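Local atomic coordinates of MtVAO615 (Myceliophthora thermophila, PDB entry 6F73), a protein that probably acts as an FAD-dependent oxidoreductase whose reduced, bicovalently bound flavin reacts rapidly with molecular oxygen, although no substrate has yet been identified. Residues A[180-185]-A[192-197]; A[215-220]-A[292-297]; A[305-310]-A[349-354]; A[340-345]-A[448-453]. All coordinates share one frame; numbering follows the deposited sequence.

Contact 1 of 4, residues A[180-185]-A[192-197]; sequences KFIKNY and GPAAKL
The ring of Phe181 meets Pro193 obliquely, with Phe181 CE1 4.1 Å from Pro193 CB. Over one face, displaced toward the rim, Lys183 N sits 3.9 Å above the plane of the Phe181 ring. On the other side of the ladder Tyr185 approaches Ala194, again neither squarely over the face nor at the edge of its ring: Tyr185 CB is 3.9 Å from Ala194 CB. With CG anti to the backbone N (chi1 -169°), the tyrosine ring extends off the strand pair, and its hydroxyl is hydrogen-bonded to Glu253 and Tyr189.

Ile182 shares the Tyr185 and Ala194 side, its CB 4.2 Å from Ala194 CB. The backbone bonds show an antiparallel pairing: Ile182 N to Ala194 O is 2.7 Å, and Ala194 N to Ile182 O is 2.8 Å. Beyond Ile182 the register slips by one residue, yet Tyr185 N still reaches Gly192 O at 2.9 Å. Gly192, with phi 150°, adopts a backbone conformation in which a side chain would clash with the preceding carbonyl. Six backbone bonds, one of them weak, and the slip together define a surface beta hairpin with a beta bulge, within the PCMH-type FAD-binding domain.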
loop_
_atom_site.group_PDB
_atom_site.type_symbol
_atom_site.label_atom_id
_atom_site.label_comp_id
_atom_site.label_asym_id
_atom_site.label_seq_id
_atom_site.Cartn_x
_atom_site.Cartn_y
_atom_site.Cartn_z
ATOM N N LYS A 180 1.504 -22.284 -1.638
ATOM C CA LYS A 180 1.561 -23.596 -1.007
ATOM C C LYS A 180 0.730 -23.537 0.256
ATOM O O LYS A 180 1.011 -22.734 1.142
ATOM C CB LYS A 180 3.014 -23.986 -0.695
ATOM C CG LYS A 180 3.180 -25.284 0.095
ATOM C CD LYS A 180 4.635 -25.680 0.285
ATOM C CE LYS A 180 5.243 -26.296 -0.967
ATOM N NZ LYS A 180 6.530 -26.982 -0.664
ATOM N N PHE A 181 -0.288 -24.391 0.313
ATOM C CA PHE A 181 -1.142 -24.568 1.473
ATOM C C PHE A 181 -0.393 -25.419 2.476
ATOM O O PHE A 181 0.123 -26.473 2.132
ATOM C CB PHE A 181 -2.436 -25.297 1.067
ATOM C CG PHE A 181 -3.357 -25.609 2.220
ATOM C CD1 PHE A 181 -3.953 -24.582 2.943
ATOM C CD2 PHE A 181 -3.644 -26.931 2.576
ATOM C CE1 PHE A 181 -4.816 -24.862 3.997
ATOM C CE2 PHE A 181 -4.495 -27.216 3.637
ATOM C CZ PHE A 181 -5.077 -26.181 4.355
ATOM N N ILE A 182 -0.339 -24.953 3.716
ATOM C CA ILE A 182 0.252 -25.708 4.808
ATOM C C ILE A 182 -0.887 -26.008 5.778
ATOM O O ILE A 182 -1.432 -25.108 6.421
ATOM C CB ILE A 182 1.385 -24.917 5.502
ATOM C CG1 ILE A 182 2.439 -24.483 4.476
ATOM C CG2 ILE A 182 2.053 -25.766 6.582
ATOM C CD1 ILE A 182 3.343 -23.377 4.970
ATOM N N LYS A 183 -1.246 -27.280 5.880
ATOM C CA LYS A 183 -2.440 -27.681 6.620
ATOM C C LYS A 183 -2.256 -27.536 8.125
ATOM O O LYS A 183 -3.159 -27.069 8.816
ATOM C CB LYS A 183 -2.835 -29.120 6.267
ATOM C CG LYS A 183 -4.258 -29.478 6.665
ATOM C CD LYS A 183 -4.513 -30.973 6.586
ATOM C CE LYS A 183 -5.943 -31.299 6.982
ATOM N NZ LYS A 183 -6.327 -32.682 6.595
ATOM N N ASN A 184 -1.096 -27.954 8.628
ATOM C CA ASN A 184 -0.831 -27.936 10.064
ATOM C C ASN A 184 0.469 -27.233 10.355
ATOM O O ASN A 184 1.475 -27.872 10.674
ATOM C CB ASN A 184 -0.798 -29.363 10.598
ATOM C CG ASN A 184 -2.087 -30.108 10.331
ATOM O OD1 ASN A 184 -2.084 -31.131 9.652
ATOM N ND2 ASN A 184 -3.198 -29.583 10.841
ATOM N N TYR A 185 0.458 -25.908 10.241
ATOM C CA TYR A 185 1.630 -25.136 10.669
ATOM C C TYR A 185 1.728 -25.321 12.171
ATOM O O TYR A 185 0.713 -25.243 12.861
ATOM C CB TYR A 185 1.493 -23.656 10.313
ATOM C CG TYR A 185 2.769 -22.884 10.501
ATOM C CD1 TYR A 185 3.124 -22.378 11.755
ATOM C CD2 TYR A 185 3.628 -22.650 9.434
ATOM C CE1 TYR A 185 4.301 -21.674 11.938
ATOM C CE2 TYR A 185 4.813 -21.958 9.607
ATOM C CZ TYR A 185 5.142 -21.462 10.856
ATOM O OH TYR A 185 6.314 -20.772 11.016
ATOM N N GLY A 192 -2.120 -24.082 13.272
ATOM C CA GLY A 192 -3.276 -23.967 12.371
ATOM C C GLY A 192 -2.841 -23.880 10.916
ATOM O O GLY A 192 -1.648 -24.010 10.614
ATOM N N PRO A 193 -3.800 -23.656 9.998
ATOM C CA PRO A 193 -3.469 -23.629 8.579
ATOM C C PRO A 193 -2.700 -22.370 8.193
ATOM O O PRO A 193 -2.898 -21.321 8.802
ATOM C CB PRO A 193 -4.845 -23.633 7.909
ATOM C CG PRO A 193 -5.716 -22.889 8.875
ATOM C CD PRO A 193 -5.233 -23.384 10.222
ATOM N N ALA A 194 -1.837 -22.485 7.183
ATOM C CA ALA A 194 -1.032 -21.359 6.706
ATOM C C ALA A 194 -0.804 -21.443 5.209
ATOM O O ALA A 194 -1.077 -22.460 4.587
ATOM C CB ALA A 194 0.300 -21.312 7.434
ATOM N N ALA A 195 -0.317 -20.346 4.641
ATOM C CA ALA A 195 -0.020 -20.284 3.217
ATOM C C ALA A 195 1.343 -19.626 3.003
ATOM O O ALA A 195 1.601 -18.559 3.542
ATOM C CB ALA A 195 -1.114 -19.511 2.484
ATOM N N LYS A 196 2.206 -20.296 2.246
ATOM C CA LYS A 196 3.452 -19.730 1.780
ATOM C C LYS A 196 3.179 -19.094 0.428
ATOM O O LYS A 196 2.779 -19.786 -0.506
ATOM C CB LYS A 196 4.503 -20.821 1.649
ATOM C CG LYS A 196 5.915 -20.306 1.377
ATOM C CD LYS A 196 6.899 -21.464 1.331
ATOM C CE LYS A 196 8.198 -21.074 0.653
ATOM N NZ LYS A 196 9.033 -22.266 0.343
ATOM N N LEU A 197 3.391 -17.785 0.329
ATOM C CA LEU A 197 3.121 -17.035 -0.886
ATOM C C LEU A 197 4.395 -16.398 -1.416
ATOM O O LEU A 197 5.110 -15.722 -0.668
ATOM C CB LEU A 197 2.118 -15.925 -0.592
ATOM C CG LEU A 197 0.809 -16.316 0.093
ATOM C CD1 LEU A 197 -0.041 -15.072 0.263
ATOM C CD2 LEU A 197 0.055 -17.382 -0.682
#

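Contact 2 of 4, residues A[215-220]-A[292-297]; sequences HRIVGG and MTARLH
His215 and His297 each carry CG anti to the carbonyl carbon, with chi1 of -66° and -49°, and each ring thereby brings an edge to the partner segment's backbone. His215 CD2 lies 3.5 Å from His297 O, near the plane of the His215 ring, while His297 CD2 is 3.6 Å from Arg216 O in the corresponding edge-on relation. Between them lies an isolated antiparallel beta bridge of the PCMH-type FAD-binding domain, one hydrogen-bonded pair in which Arg216 N reaches His297 O at 2.8 Å and His297 N returns to Arg216 O at 2.9 Å. Both donors lie in the carbonyl planes, although the touching parts run 123° apart and only this one pair is bridged.

Apolar groups extend the contact. The side chains of Leu296 and His215 cross at about a right angle, Leu296 CB standing 3.9 Å from His215 CB. Leu296 CD2 turns to Ile217 CB, and Ile217 CD1 ends against the methyl of Ala294; helix 203-212 touches Ile217 and Leu296 as well. The guanidinium end of Arg216 reaches outward to a salt bridge with Asp299, and the ring of His297 stacks with Tyr244.

Past the bridged pair the two segments diverge, and a water takes over the link. It accepts from Val218 N, donates to Arg295 O at 2.8 Å, and lies in the plane of the His297 ring at its edge, 3.3 Å from His297 NE2.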
loop_
_atom_site.group_PDB
_atom_site.type_symbol
_atom_site.label_atom_id
_atom_site.label_comp_id
_atom_site.label_asym_id
_atom_site.label_seq_id
_atom_site.Cartn_x
_atom_site.Cartn_y
_atom_site.Cartn_z
ATOM N N HIS A 215 -10.575 -21.194 3.178
ATOM C CA HIS A 215 -9.955 -20.263 4.109
ATOM C C HIS A 215 -10.033 -18.826 3.612
ATOM O O HIS A 215 -10.439 -18.572 2.476
ATOM C CB HIS A 215 -8.502 -20.658 4.373
ATOM C CG HIS A 215 -8.373 -21.954 5.099
ATOM N ND1 HIS A 215 -8.238 -23.157 4.443
ATOM C CD2 HIS A 215 -8.392 -22.244 6.423
ATOM C CE1 HIS A 215 -8.150 -24.132 5.331
ATOM N NE2 HIS A 215 -8.243 -23.605 6.539
ATOM N N ARG A 216 -9.680 -17.909 4.513
ATOM C CA ARG A 216 -9.536 -16.487 4.233
ATOM C C ARG A 216 -8.125 -16.062 4.600
ATOM O O ARG A 216 -7.482 -16.664 5.473
ATOM C CB ARG A 216 -10.460 -15.659 5.115
ATOM C CG ARG A 216 -11.911 -16.065 5.108
ATOM C CD ARG A 216 -12.612 -15.462 6.308
ATOM N NE ARG A 216 -14.049 -15.688 6.252
ATOM C CZ ARG A 216 -14.881 -15.602 7.287
ATOM N NH1 ARG A 216 -14.447 -15.286 8.513
ATOM N NH2 ARG A 216 -16.180 -15.837 7.090
ATOM N N ILE A 217 -7.683 -14.982 3.973
ATOM C CA ILE A 217 -6.412 -14.362 4.293
ATOM C C ILE A 217 -6.580 -12.846 4.385
ATOM O O ILE A 217 -7.382 -12.253 3.659
ATOM C CB ILE A 217 -5.316 -14.753 3.279
ATOM C CG1 ILE A 217 -3.942 -14.262 3.764
ATOM C CG2 ILE A 217 -5.629 -14.232 1.873
ATOM C CD1 ILE A 217 -2.780 -14.866 3.019
ATOM N N VAL A 218 -5.819 -12.247 5.302
ATOM C CA VAL A 218 -5.838 -10.820 5.535
ATOM C C VAL A 218 -5.051 -10.133 4.425
ATOM O O VAL A 218 -3.836 -10.333 4.306
ATOM C CB VAL A 218 -5.242 -10.466 6.911
ATOM C CG1 VAL A 218 -5.106 -8.954 7.074
ATOM C CG2 VAL A 218 -6.098 -11.067 8.019
ATOM N N GLY A 219 -5.757 -9.332 3.629
ATOM C CA GLY A 219 -5.155 -8.591 2.522
ATOM C C GLY A 219 -5.874 -7.291 2.266
ATOM O O GLY A 219 -6.902 -7.008 2.880
ATOM N N GLY A 220 -5.332 -6.502 1.347
ATOM C CA GLY A 220 -5.836 -5.151 1.090
ATOM C C GLY A 220 -7.123 -5.081 0.308
ATOM O O GLY A 220 -7.602 -6.076 -0.241
ATOM N N MET A 292 6.549 -15.045 1.809
ATOM C CA MET A 292 6.109 -15.006 3.190
ATOM C C MET A 292 5.180 -16.174 3.450
ATOM O O MET A 292 4.539 -16.690 2.544
ATOM C CB MET A 292 5.417 -13.680 3.520
ATOM C CG MET A 292 3.928 -13.644 3.223
ATOM S SD MET A 292 3.147 -12.131 3.789
ATOM C CE MET A 292 1.496 -12.393 3.144
ATOM N N THR A 293 5.107 -16.565 4.706
ATOM C CA THR A 293 4.164 -17.558 5.157
ATOM C C THR A 293 3.251 -16.869 6.147
ATOM O O THR A 293 3.727 -16.246 7.084
ATOM C CB THR A 293 4.896 -18.747 5.776
ATOM O OG1 THR A 293 5.715 -19.328 4.763
ATOM C CG2 THR A 293 3.928 -19.792 6.295
ATOM N N ALA A 294 1.947 -16.957 5.907
ATOM C CA ALA A 294 0.958 -16.207 6.658
ATOM C C ALA A 294 -0.131 -17.125 7.170
ATOM O O ALA A 294 -0.391 -18.175 6.593
ATOM C CB ALA A 294 0.354 -15.120 5.777
ATOM N N ARG A 295 -0.771 -16.710 8.257
ATOM C CA ARG A 295 -1.885 -17.468 8.853
ATOM C C ARG A 295 -3.078 -17.442 7.907
ATOM O O ARG A 295 -3.382 -16.392 7.337
ATOM C CB ARG A 295 -2.318 -16.856 10.197
ATOM C CG ARG A 295 -1.212 -16.757 11.252
ATOM C CD ARG A 295 -1.662 -16.211 12.610
ATOM N NE ARG A 295 -2.442 -14.958 12.591
ATOM C CZ ARG A 295 -2.538 -14.097 13.618
ATOM N NH1 ARG A 295 -1.874 -14.294 14.762
ATOM N NH2 ARG A 295 -3.310 -13.009 13.499
ATOM N N LEU A 296 -3.705 -18.598 7.701
ATOM C CA LEU A 296 -5.023 -18.676 7.066
ATOM C C LEU A 296 -6.072 -18.789 8.162
ATOM O O LEU A 296 -5.757 -19.193 9.289
ATOM C CB LEU A 296 -5.114 -19.877 6.131
ATOM C CG LEU A 296 -4.267 -19.819 4.859
ATOM C CD1 LEU A 296 -4.367 -21.134 4.110
ATOM C CD2 LEU A 296 -4.702 -18.651 3.973
ATOM N N HIS A 297 -7.306 -18.408 7.827
ATOM C CA HIS A 297 -8.423 -18.372 8.783
ATOM C C HIS A 297 -9.636 -19.110 8.202
ATOM O O HIS A 297 -9.830 -19.111 6.996
ATOM C CB HIS A 297 -8.774 -16.915 9.116
ATOM C CG HIS A 297 -7.584 -16.078 9.489
ATOM N ND1 HIS A 297 -7.108 -15.996 10.777
ATOM C CD2 HIS A 297 -6.770 -15.301 8.738
ATOM C CE1 HIS A 297 -6.050 -15.202 10.807
ATOM N NE2 HIS A 297 -5.826 -14.764 9.582
HETATM O O HOH W 1 -3.943 -13.686 7.160
#

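Contact 3 of 4, residues A[305-310]-A[349-354]; sequences TLLGFN and LTAYGT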
loop_
_atom_site.group_PDB
_atom_site.type_symbol
_atom_site.label_atom_id
_atom_site.label_comp_id
_atom_site.label_asym_id
_atom_site.label_seq_id
_atom_site.Cartn_x
_atom_site.Cartn_y
_atom_site.Cartn_z
ATOM N N THR A 305 -23.355 -5.027 4.034
ATOM C CA THR A 305 -24.387 -4.047 3.720
ATOM C C THR A 305 -23.811 -2.833 3.029
ATOM O O THR A 305 -22.650 -2.508 3.223
ATOM C CB THR A 305 -25.148 -3.573 4.978
ATOM O OG1 THR A 305 -26.302 -2.833 4.581
ATOM C CG2 THR A 305 -24.264 -2.702 5.877
ATOM N N LEU A 306 -24.645 -2.183 2.225
ATOM C CA LEU A 306 -24.439 -0.790 1.858
ATOM C C LEU A 306 -25.216 -0.003 2.903
ATOM O O LEU A 306 -26.371 -0.307 3.147
ATOM C CB LEU A 306 -24.951 -0.493 0.441
ATOM C CG LEU A 306 -24.672 0.933 -0.077
ATOM C CD1 LEU A 306 -24.238 0.942 -1.540
ATOM C CD2 LEU A 306 -25.860 1.864 0.118
ATOM N N LEU A 307 -24.570 0.958 3.561
ATOM C CA LEU A 307 -25.241 1.918 4.441
ATOM C C LEU A 307 -24.868 3.321 4.003
ATOM O O LEU A 307 -23.713 3.729 4.139
ATOM C CB LEU A 307 -24.821 1.715 5.897
ATOM C CG LEU A 307 -25.381 2.732 6.917
ATOM C CD1 LEU A 307 -25.731 2.009 8.215
ATOM C CD2 LEU A 307 -24.452 3.911 7.218
ATOM N N GLY A 308 -25.843 4.058 3.480
ATOM C CA GLY A 308 -25.600 5.386 2.914
ATOM C C GLY A 308 -26.596 6.412 3.407
ATOM O O GLY A 308 -27.763 6.100 3.630
ATOM N N PHE A 309 -26.127 7.640 3.593
ATOM C CA PHE A 309 -27.011 8.750 3.937
ATOM C C PHE A 309 -26.426 10.086 3.507
ATOM O O PHE A 309 -25.218 10.209 3.282
ATOM C CB PHE A 309 -27.355 8.728 5.431
ATOM C CG PHE A 309 -26.175 8.923 6.348
ATOM C CD1 PHE A 309 -25.354 7.860 6.716
ATOM C CD2 PHE A 309 -25.913 10.172 6.880
ATOM C CE1 PHE A 309 -24.279 8.058 7.573
ATOM C CE2 PHE A 309 -24.836 10.383 7.735
ATOM C CZ PHE A 309 -24.021 9.320 8.088
ATOM N N ASN A 310 -27.305 11.074 3.388
ATOM C CA ASN A 310 -26.946 12.387 2.856
ATOM C C ASN A 310 -27.696 13.504 3.602
ATOM O O ASN A 310 -28.526 13.223 4.476
ATOM C CB ASN A 310 -27.199 12.416 1.333
ATOM C CG ASN A 310 -28.682 12.298 0.967
ATOM O OD1 ASN A 310 -29.497 13.121 1.382
ATOM N ND2 ASN A 310 -29.029 11.298 0.163
ATOM N N LEU A 349 -22.429 10.246 2.911
ATOM C CA LEU A 349 -21.537 9.188 3.348
ATOM C C LEU A 349 -22.087 7.855 2.850
ATOM O O LEU A 349 -23.269 7.569 3.013
ATOM C CB LEU A 349 -21.428 9.211 4.875
ATOM C CG LEU A 349 -20.411 8.299 5.570
ATOM C CD1 LEU A 349 -20.065 8.841 6.950
ATOM C CD2 LEU A 349 -20.920 6.865 5.683
ATOM N N THR A 350 -21.224 7.053 2.233
ATOM C CA THR A 350 -21.581 5.722 1.755
ATOM C C THR A 350 -20.601 4.727 2.370
ATOM O O THR A 350 -19.396 4.799 2.125
ATOM C CB THR A 350 -21.520 5.654 0.222
ATOM O OG1 THR A 350 -22.388 6.654 -0.337
ATOM C CG2 THR A 350 -21.940 4.277 -0.280
ATOM N N ALA A 351 -21.139 3.812 3.177
ATOM C CA ALA A 351 -20.370 2.826 3.922
ATOM C C ALA A 351 -20.646 1.431 3.405
ATOM O O ALA A 351 -21.725 1.153 2.922
ATOM C CB ALA A 351 -20.717 2.904 5.396
ATOM N N TYR A 352 -19.645 0.567 3.510
ATOM C CA TYR A 352 -19.755 -0.833 3.131
ATOM C C TYR A 352 -19.368 -1.647 4.349
ATOM O O TYR A 352 -18.234 -1.560 4.809
ATOM C CB TYR A 352 -18.840 -1.151 1.945
ATOM C CG TYR A 352 -19.200 -0.375 0.697
ATOM C CD1 TYR A 352 -20.379 -0.647 0.019
ATOM C CD2 TYR A 352 -18.370 0.638 0.194
ATOM C CE1 TYR A 352 -20.736 0.054 -1.121
ATOM C CE2 TYR A 352 -18.723 1.350 -0.943
ATOM C CZ TYR A 352 -19.903 1.049 -1.599
ATOM O OH TYR A 352 -20.266 1.741 -2.732
ATOM N N GLY A 353 -20.321 -2.409 4.876
ATOM C CA GLY A 353 -20.132 -3.163 6.116
ATOM C C GLY A 353 -19.628 -4.567 5.846
ATOM O O GLY A 353 -20.087 -5.229 4.916
ATOM N N THR A 354 -18.675 -5.012 6.656
ATOM C CA THR A 354 -18.183 -6.386 6.611
ATOM C C THR A 354 -18.385 -7.008 7.984
ATOM O O THR A 354 -17.835 -6.525 8.966
ATOM C CB THR A 354 -16.697 -6.426 6.226
ATOM O OG1 THR A 354 -16.557 -5.921 4.898
ATOM C CG2 THR A 354 -16.135 -7.859 6.283
#
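Thr305 to Phe309 pair with Leu349 to Gly353 as two neighbouring strands of a seven-stranded antiparallel sheet, consistent with the substrate domain of vanillyl-alcohol-oxidase relatives. Five successive residue pairs and an angle of 165° between strand directions support this. Of six backbone bonds only that from Thr305 N to Gly353 O is weak; Leu307 N to Ala351 O is 2.9 Å and nearly straight at 171°.

One face carries Thr305, Leu307, Phe309, Leu349 and Ala351, and helices 360-376 and 316-335 pack against it. Thr305 places CG2 4.1 Å from Gly353 N, and a side chain on this glycine would be tight against that methyl. The Thr305 hydroxyl donates to Leu306 O from above the carbonyl plane. A serine here, lacking CG2, would probably open a gap over Gly353. On the opposite face Leu306 and Tyr352 run side by side, Leu306 CD1 being 3.6 Å from Tyr352 CE1.

Phe309 has CG between the backbone N and the carbonyl carbon (chi1 63°), which turns its ring alongside Leu349: Leu349 CB sits 4.0 Å above the ring plane, toward the rim, and Leu349 CD2 lies 4.0 Å from Phe309 CE1.

Contact 4 of 4, residues A[340-345]-A[448-453]; sequences FTYSVG and FYCDSF
Cys450 CB lies over one face of the Tyr342 ring, 3.7 Å from its centroid and 22° off the normal, a CH-pi contact. The sulfur follows obliquely, Cys450 SG being 4.6 Å from that centroid. Val344 CB is placed over a face of the Phe448 ring in a similar way, offset toward the rim, 4.1 Å from Phe448 CZ. On the opposite side of the ladder Thr341 OG1 donates to Asp451 OD2 at 2.7 Å, arriving from above the carboxylate plane. Asp451 lies about 5 Å from the bound FAD, side chain to cofactor, so the bond lies close to the cofactor.

Phe340 O is gripped by Ser452: the hydroxyl OG donates at 2.6 Å in the carbonyl plane, on a lone pair, and the backbone N adds a weak bond. The same carbonyl oxygen lies in the plane of the Tyr342 ring, at its edge.

What sets these groups is the antiparallel backbone. Tyr342 N to Cys450 O is 2.8 Å and Cys450 N to Tyr342 O is 2.7 Å. Tyr342 then has CG between its own N and carbonyl carbon (chi1 56°), which swings the ring over the cysteine. An alanine in its place would probably leave Cys450 CB without the ring face it packs on and the disulfide sulfur without its oblique aromatic neighbour.

Cys450 is disulfide-bonded to Cys476 of neighbouring strand 472-480. Strand 348-356 flanks Tyr342 on the other side, and helix 316-335 packs on the face that carries Tyr342 and Val344, with Phe326 meeting the Tyr342 ring edge-to-face.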
loop_
_atom_site.group_PDB
_atom_site.type_symbol
_atom_site.label_atom_id
_atom_site.label_comp_id
_atom_site.label_asym_id
_atom_site.label_seq_id
_atom_site.Cartn_x
_atom_site.Cartn_y
_atom_site.Cartn_z
ATOM N N PHE A 340 -16.348 -1.244 8.875
ATOM C CA PHE A 340 -16.897 -0.397 7.830
ATOM C C PHE A 340 -15.743 0.218 7.047
ATOM O O PHE A 340 -14.776 0.696 7.627
ATOM C CB PHE A 340 -17.741 0.733 8.429
ATOM C CG PHE A 340 -19.171 0.364 8.701
ATOM C CD1 PHE A 340 -20.025 0.011 7.657
ATOM C CD2 PHE A 340 -19.688 0.415 9.999
ATOM C CE1 PHE A 340 -21.356 -0.305 7.908
ATOM C CE2 PHE A 340 -21.021 0.112 10.254
ATOM C CZ PHE A 340 -21.854 -0.246 9.204
ATOM N N THR A 341 -15.851 0.176 5.725
ATOM C CA THR A 341 -15.036 0.997 4.843
ATOM C C THR A 341 -16.018 1.977 4.204
ATOM O O THR A 341 -17.021 1.568 3.630
ATOM C CB THR A 341 -14.301 0.142 3.793
ATOM O OG1 THR A 341 -13.397 -0.750 4.459
ATOM C CG2 THR A 341 -13.517 1.013 2.788
ATOM N N TYR A 342 -15.747 3.270 4.322
ATOM C CA TYR A 342 -16.714 4.270 3.895
ATOM C C TYR A 342 -16.078 5.472 3.221
ATOM O O TYR A 342 -14.891 5.745 3.404
ATOM C CB TYR A 342 -17.596 4.700 5.074
ATOM C CG TYR A 342 -16.848 5.223 6.284
ATOM C CD1 TYR A 342 -16.213 4.347 7.176
ATOM C CD2 TYR A 342 -16.803 6.590 6.559
ATOM C CE1 TYR A 342 -15.544 4.827 8.289
ATOM C CE2 TYR A 342 -16.131 7.076 7.669
ATOM C CZ TYR A 342 -15.507 6.192 8.535
ATOM O OH TYR A 342 -14.835 6.668 9.637
ATOM N N SER A 343 -16.897 6.158 2.422
ATOM C CA SER A 343 -16.496 7.328 1.634
ATOM C C SER A 343 -17.163 8.560 2.239
ATOM O O SER A 343 -18.388 8.621 2.307
ATOM C CB SER A 343 -16.931 7.155 0.175
ATOM O OG SER A 343 -16.963 8.393 -0.510
ATOM N N VAL A 344 -16.365 9.530 2.683
ATOM C CA VAL A 344 -16.889 10.716 3.353
ATOM C C VAL A 344 -16.937 11.877 2.364
ATOM O O VAL A 344 -15.889 12.384 1.959
ATOM C CB VAL A 344 -16.027 11.106 4.574
ATOM C CG1 VAL A 344 -16.566 12.375 5.241
ATOM C CG2 VAL A 344 -15.956 9.948 5.568
ATOM N N GLY A 345 -18.148 12.287 1.985
ATOM C CA GLY A 345 -18.347 13.440 1.101
ATOM C C GLY A 345 -18.804 14.673 1.869
ATOM O O GLY A 345 -19.158 14.592 3.052
ATOM N N PHE A 448 -13.372 11.206 0.287
ATOM C CA PHE A 448 -12.236 10.326 0.616
ATOM C C PHE A 448 -12.681 9.135 1.448
ATOM O O PHE A 448 -13.691 9.199 2.144
ATOM C CB PHE A 448 -11.119 11.095 1.333
ATOM C CG PHE A 448 -11.539 11.708 2.643
ATOM C CD1 PHE A 448 -12.112 12.984 2.692
ATOM C CD2 PHE A 448 -11.365 11.017 3.835
ATOM C CE1 PHE A 448 -12.506 13.541 3.902
ATOM C CE2 PHE A 448 -11.743 11.578 5.048
ATOM C CZ PHE A 448 -12.320 12.838 5.088
ATOM N N TYR A 449 -11.893 8.066 1.378
ATOM C CA TYR A 449 -12.209 6.816 2.048
ATOM C C TYR A 449 -11.595 6.742 3.440
ATOM O O TYR A 449 -10.494 7.260 3.680
ATOM C CB TYR A 449 -11.726 5.629 1.217
ATOM C CG TYR A 449 -12.519 5.394 -0.052
ATOM C CD1 TYR A 449 -13.779 4.793 -0.004
ATOM C CD2 TYR A 449 -12.003 5.739 -1.310
ATOM C CE1 TYR A 449 -14.511 4.549 -1.157
ATOM C CE2 TYR A 449 -12.728 5.503 -2.473
ATOM C CZ TYR A 449 -13.982 4.908 -2.388
ATOM O OH TYR A 449 -14.715 4.666 -3.528
ATOM N N CYS A 450 -12.336 6.086 4.333
ATOM C CA CYS A 450 -11.876 5.686 5.659
ATOM C C CYS A 450 -12.136 4.195 5.866
ATOM O O CYS A 450 -13.175 3.684 5.444
ATOM C CB CYS A 450 -12.656 6.439 6.738
ATOM S SG CYS A 450 -12.328 8.205 6.851
ATOM N N ASP A 451 -11.206 3.507 6.523
ATOM C CA ASP A 451 -11.454 2.151 7.015
ATOM C C ASP A 451 -11.566 2.233 8.526
ATOM O O ASP A 451 -11.044 3.159 9.141
ATOM C CB ASP A 451 -10.356 1.168 6.575
ATOM C CG ASP A 451 -10.587 0.650 5.177
ATOM O OD1 ASP A 451 -10.604 1.486 4.250
ATOM O OD2 ASP A 451 -10.726 -0.583 5.002
ATOM N N SER A 452 -12.282 1.287 9.115
ATOM C CA SER A 452 -12.447 1.239 10.559
ATOM C C SER A 452 -12.088 -0.153 11.038
ATOM O O SER A 452 -12.314 -1.140 10.339
ATOM C CB SER A 452 -13.865 1.628 10.974
ATOM O OG SER A 452 -14.824 0.870 10.261
ATOM N N PHE A 453 -11.500 -0.217 12.224
ATOM C CA PHE A 453 -10.923 -1.455 12.726
ATOM C C PHE A 453 -10.703 -1.397 14.234
ATOM O O PHE A 453 -10.573 -0.310 14.813
ATOM C CB PHE A 453 -9.581 -1.710 12.031
ATOM C CG PHE A 453 -8.607 -0.585 12.200
ATOM C CD1 PHE A 453 -7.769 -0.533 13.303
ATOM C CD2 PHE A 453 -8.559 0.444 11.280
ATOM C CE1 PHE A 453 -6.886 0.516 13.478
ATOM C CE2 PHE A 453 -7.676 1.500 11.444
ATOM C CZ PHE A 453 -6.833 1.530 12.545
#

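Overall arrangement
Contacts 1 and 2 belong to one antiparallel sheet of the FAD-binding domain, joined where strand 193-198 pairs with strand 288-298: Leu197 N lies 2.7 Å from Met292 O. Contact 1 is at the surface and rests on backbone bonds, whereas contact 2 is buried and uses side chains and a water beside its single bridge. Contacts 3 and 4 share the seven-stranded sheet, meeting where Tyr352 N lies 2.8 Å from Thr341 O. Both are buried, backbone-bonded ladders; the side chains of contact 3 meet mainly through aliphatic and aromatic groups, while contact 4, closer to the FAD, adds hydroxyl bonds, a carboxylate and a disulfide. The two pairs do not touch; contacts 2 and 4 approach to about 7 Å between nearest atoms.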